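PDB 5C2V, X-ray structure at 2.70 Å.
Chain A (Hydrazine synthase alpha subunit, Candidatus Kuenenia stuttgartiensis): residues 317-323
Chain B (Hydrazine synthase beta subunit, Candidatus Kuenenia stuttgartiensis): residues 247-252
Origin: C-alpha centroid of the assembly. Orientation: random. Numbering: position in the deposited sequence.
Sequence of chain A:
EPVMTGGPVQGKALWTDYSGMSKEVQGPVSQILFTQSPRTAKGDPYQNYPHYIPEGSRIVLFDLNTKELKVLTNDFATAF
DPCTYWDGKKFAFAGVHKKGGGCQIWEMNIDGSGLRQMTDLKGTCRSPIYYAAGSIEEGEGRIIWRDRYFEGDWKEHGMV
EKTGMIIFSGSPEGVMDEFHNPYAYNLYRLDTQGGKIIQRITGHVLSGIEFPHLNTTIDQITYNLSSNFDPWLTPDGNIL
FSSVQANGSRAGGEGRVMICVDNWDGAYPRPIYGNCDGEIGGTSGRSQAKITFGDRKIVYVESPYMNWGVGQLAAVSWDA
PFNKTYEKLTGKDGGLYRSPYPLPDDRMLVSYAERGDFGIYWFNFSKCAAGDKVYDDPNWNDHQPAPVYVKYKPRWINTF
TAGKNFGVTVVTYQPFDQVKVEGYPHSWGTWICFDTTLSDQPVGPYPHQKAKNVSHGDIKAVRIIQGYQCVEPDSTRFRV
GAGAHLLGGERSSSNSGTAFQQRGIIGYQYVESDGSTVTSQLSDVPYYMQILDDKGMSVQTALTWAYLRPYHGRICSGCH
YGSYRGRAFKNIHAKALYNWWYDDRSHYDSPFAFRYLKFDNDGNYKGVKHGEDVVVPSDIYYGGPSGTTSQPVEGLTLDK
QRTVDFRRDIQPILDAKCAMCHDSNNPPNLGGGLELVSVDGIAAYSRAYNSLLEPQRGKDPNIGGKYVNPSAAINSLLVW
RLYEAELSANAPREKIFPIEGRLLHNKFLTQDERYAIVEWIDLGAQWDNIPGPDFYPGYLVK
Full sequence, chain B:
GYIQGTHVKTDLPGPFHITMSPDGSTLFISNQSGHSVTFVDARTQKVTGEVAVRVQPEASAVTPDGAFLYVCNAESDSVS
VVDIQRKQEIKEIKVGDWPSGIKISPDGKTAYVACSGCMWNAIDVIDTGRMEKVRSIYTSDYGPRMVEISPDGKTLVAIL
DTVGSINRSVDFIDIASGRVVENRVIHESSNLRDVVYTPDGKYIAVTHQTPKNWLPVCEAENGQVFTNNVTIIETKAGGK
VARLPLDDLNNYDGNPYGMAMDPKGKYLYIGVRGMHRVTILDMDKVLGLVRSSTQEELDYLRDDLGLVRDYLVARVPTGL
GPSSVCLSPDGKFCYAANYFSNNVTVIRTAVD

Chain A (317-323) SWDAPFN
Chain B (247-252) DDLNNY

How does chain A set up its side of the contact? Ser A317 (phi/psi -61/133, chi1 t) lies out of reach, but its OG accepts a weak 3.3 Å hydrogen bond from Ala A320 N, tying back a turn in which Trp A318 (-68/-44) and Asp A319 (-65/-38) bend before Ala A320 opens out (-135/86). The turn presents the carbonyls of Trp A318 and Asp A319 to chain B.

What does Trp A318 contribute? Its O accepts a weak hydrogen bond from Asn B250 ND2 at 2.7 Å. With chi1 160° and chi2 -108°, the indole lies with one face under Asn B250 CG, while NE1 donates to a water at 3.3 Å that in turn donates to Asn B250 O at 2.7 Å. An amide suits Asn B250 (-98/2; chi1 m, chi2 -83°): flat enough to cover the ring, it still offers an NH to the backbone.

Why is Asp A319 the center? Asp A319 CA lies 4.6 Å from Asn B250 CA, and Asp A319 O receives Asn B250 N at 3.1 Å, nearly straight, plus a weaker bond from Leu B249 N at 2.9 Å. The bend of Leu B249 (-66/-55) aims both NH groups at one oxygen. The side chain (m, chi2 -24°) takes a weak 3.3 Å bond at OD2 from Asn B251 ND2 (-131/119, chi1 t), although OD2 also lies 4.1 Å from Asp B248 OD2 (-83/179, chi1 m).

What closes the apolar end? Pro A321 (-81/76, C-gamma endo) sets CD 3.7 Å from CD2 of Leu B249 (chi1 t, chi2 p). Phe A322 (-132/178; m, chi2 -86°) brings CZ within 4.4 Å of Leu B249 CB, its ring oblique. These carbon-rich side chains need no polar partners here; altogether 365 Å² is buried between the stretches.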

# COMPACT_ATOMS: atom_id res chain seq x y z
N SER A 317 18.91 -12.76 4.72
CA SER A 317 20.26 -12.93 5.26
C SER A 317 20.39 -12.30 6.65
O SER A 317 19.96 -11.17 6.87
CB SER A 317 21.30 -12.31 4.32
OG SER A 317 22.60 -12.40 4.87
N TRP A 318 20.97 -13.05 7.58
CA TRP A 318 21.18 -12.55 8.93
C TRP A 318 22.21 -11.43 8.95
O TRP A 318 22.02 -10.41 9.62
CB TRP A 318 21.61 -13.67 9.88
CG TRP A 318 22.29 -13.16 11.12
CD1 TRP A 318 23.61 -13.24 11.42
CD2 TRP A 318 21.67 -12.47 12.21
NE1 TRP A 318 23.86 -12.65 12.64
CE2 TRP A 318 22.68 -12.17 13.15
CE3 TRP A 318 20.36 -12.08 12.50
CZ2 TRP A 318 22.42 -11.50 14.34
CZ3 TRP A 318 20.10 -11.41 13.68
CH2 TRP A 318 21.13 -11.13 14.59
N ASP A 319 23.30 -11.62 8.22
CA ASP A 319 24.36 -10.63 8.14
C ASP A 319 23.86 -9.35 7.48
O ASP A 319 24.24 -8.25 7.88
CB ASP A 319 25.57 -11.19 7.38
CG ASP A 319 26.16 -12.41 8.04
OD1 ASP A 319 25.98 -12.58 9.27
OD2 ASP A 319 26.82 -13.21 7.34
N ALA A 320 23.01 -9.51 6.47
CA ALA A 320 22.44 -8.37 5.76
C ALA A 320 20.94 -8.55 5.56
O ALA A 320 20.51 -9.03 4.51
CB ALA A 320 23.14 -8.16 4.43
N PRO A 321 20.14 -8.15 6.56
CA PRO A 321 18.68 -8.29 6.50
C PRO A 321 18.03 -7.16 5.71
O PRO A 321 17.45 -6.25 6.29
CB PRO A 321 18.25 -8.23 7.97
CG PRO A 321 19.53 -8.02 8.78
CD PRO A 321 20.57 -7.55 7.83
N PHE A 322 18.12 -7.24 4.38
CA PHE A 322 17.52 -6.23 3.52
C PHE A 322 16.71 -6.89 2.41
O PHE A 322 16.66 -8.11 2.32
CB PHE A 322 18.61 -5.32 2.94
CG PHE A 322 19.53 -4.74 3.97
CD1 PHE A 322 19.20 -3.57 4.64
CD2 PHE A 322 20.73 -5.37 4.29
CE1 PHE A 322 20.05 -3.03 5.59
CE2 PHE A 322 21.57 -4.84 5.24
CZ PHE A 322 21.23 -3.67 5.89
N ASN A 323 16.09 -6.07 1.57
CA ASN A 323 15.23 -6.58 0.50
C ASN A 323 16.00 -7.42 -0.52
O ASN A 323 15.46 -8.38 -1.07
CB ASN A 323 14.53 -5.42 -0.22
CG ASN A 323 13.45 -4.78 0.63
OD1 ASN A 323 12.83 -5.44 1.47
ND2 ASN A 323 13.21 -3.49 0.41
N ASP B 247 31.60 -3.82 5.46
CA ASP B 247 30.87 -4.57 6.48
C ASP B 247 29.41 -4.88 6.13
O ASP B 247 28.74 -4.10 5.46
CB ASP B 247 30.90 -3.81 7.81
CG ASP B 247 32.31 -3.45 8.25
OD1 ASP B 247 33.20 -4.32 8.16
OD2 ASP B 247 32.52 -2.31 8.69
N ASP B 248 28.94 -6.03 6.60
CA ASP B 248 27.51 -6.30 6.65
C ASP B 248 26.95 -5.65 7.92
O ASP B 248 27.71 -5.05 8.69
CB ASP B 248 27.22 -7.81 6.65
CG ASP B 248 27.69 -8.49 5.38
OD1 ASP B 248 27.83 -7.81 4.35
OD2 ASP B 248 27.91 -9.72 5.42
N LEU B 249 25.65 -5.77 8.14
CA LEU B 249 25.05 -5.23 9.35
C LEU B 249 25.57 -5.98 10.57
O LEU B 249 26.08 -5.37 11.51
CB LEU B 249 23.53 -5.30 9.29
CG LEU B 249 22.80 -4.78 10.53
CD1 LEU B 249 23.01 -3.28 10.69
CD2 LEU B 249 21.32 -5.11 10.48
N ASN B 250 25.41 -7.30 10.55
CA ASN B 250 25.88 -8.15 11.64
C ASN B 250 27.23 -8.82 11.39
O ASN B 250 27.71 -9.59 12.23
CB ASN B 250 24.82 -9.20 11.95
CG ASN B 250 23.49 -8.59 12.37
OD1 ASN B 250 23.30 -8.24 13.53
ND2 ASN B 250 22.58 -8.44 11.42
N ASN B 251 27.85 -8.54 10.25
CA ASN B 251 29.16 -9.12 9.92
C ASN B 251 30.16 -8.07 9.45
O ASN B 251 29.94 -7.41 8.43
CB ASN B 251 29.00 -10.22 8.86
CG ASN B 251 30.15 -11.21 8.87
OD1 ASN B 251 31.27 -10.88 9.24
ND2 ASN B 251 29.86 -12.45 8.46
N TYR B 252 31.25 -7.93 10.18
CA TYR B 252 32.23 -6.88 9.90
C TYR B 252 33.58 -7.49 9.52
O TYR B 252 33.90 -8.60 9.95
CB TYR B 252 32.40 -5.97 11.13
CG TYR B 252 31.15 -5.19 11.49
CD1 TYR B 252 30.05 -5.83 12.06
CD2 TYR B 252 31.07 -3.83 11.28
CE1 TYR B 252 28.91 -5.13 12.39
CE2 TYR B 252 29.93 -3.12 11.61
CZ TYR B 252 28.85 -3.78 12.16
OH TYR B 252 27.72 -3.08 12.50
O HOH W 1 26.43 -11.16 14.06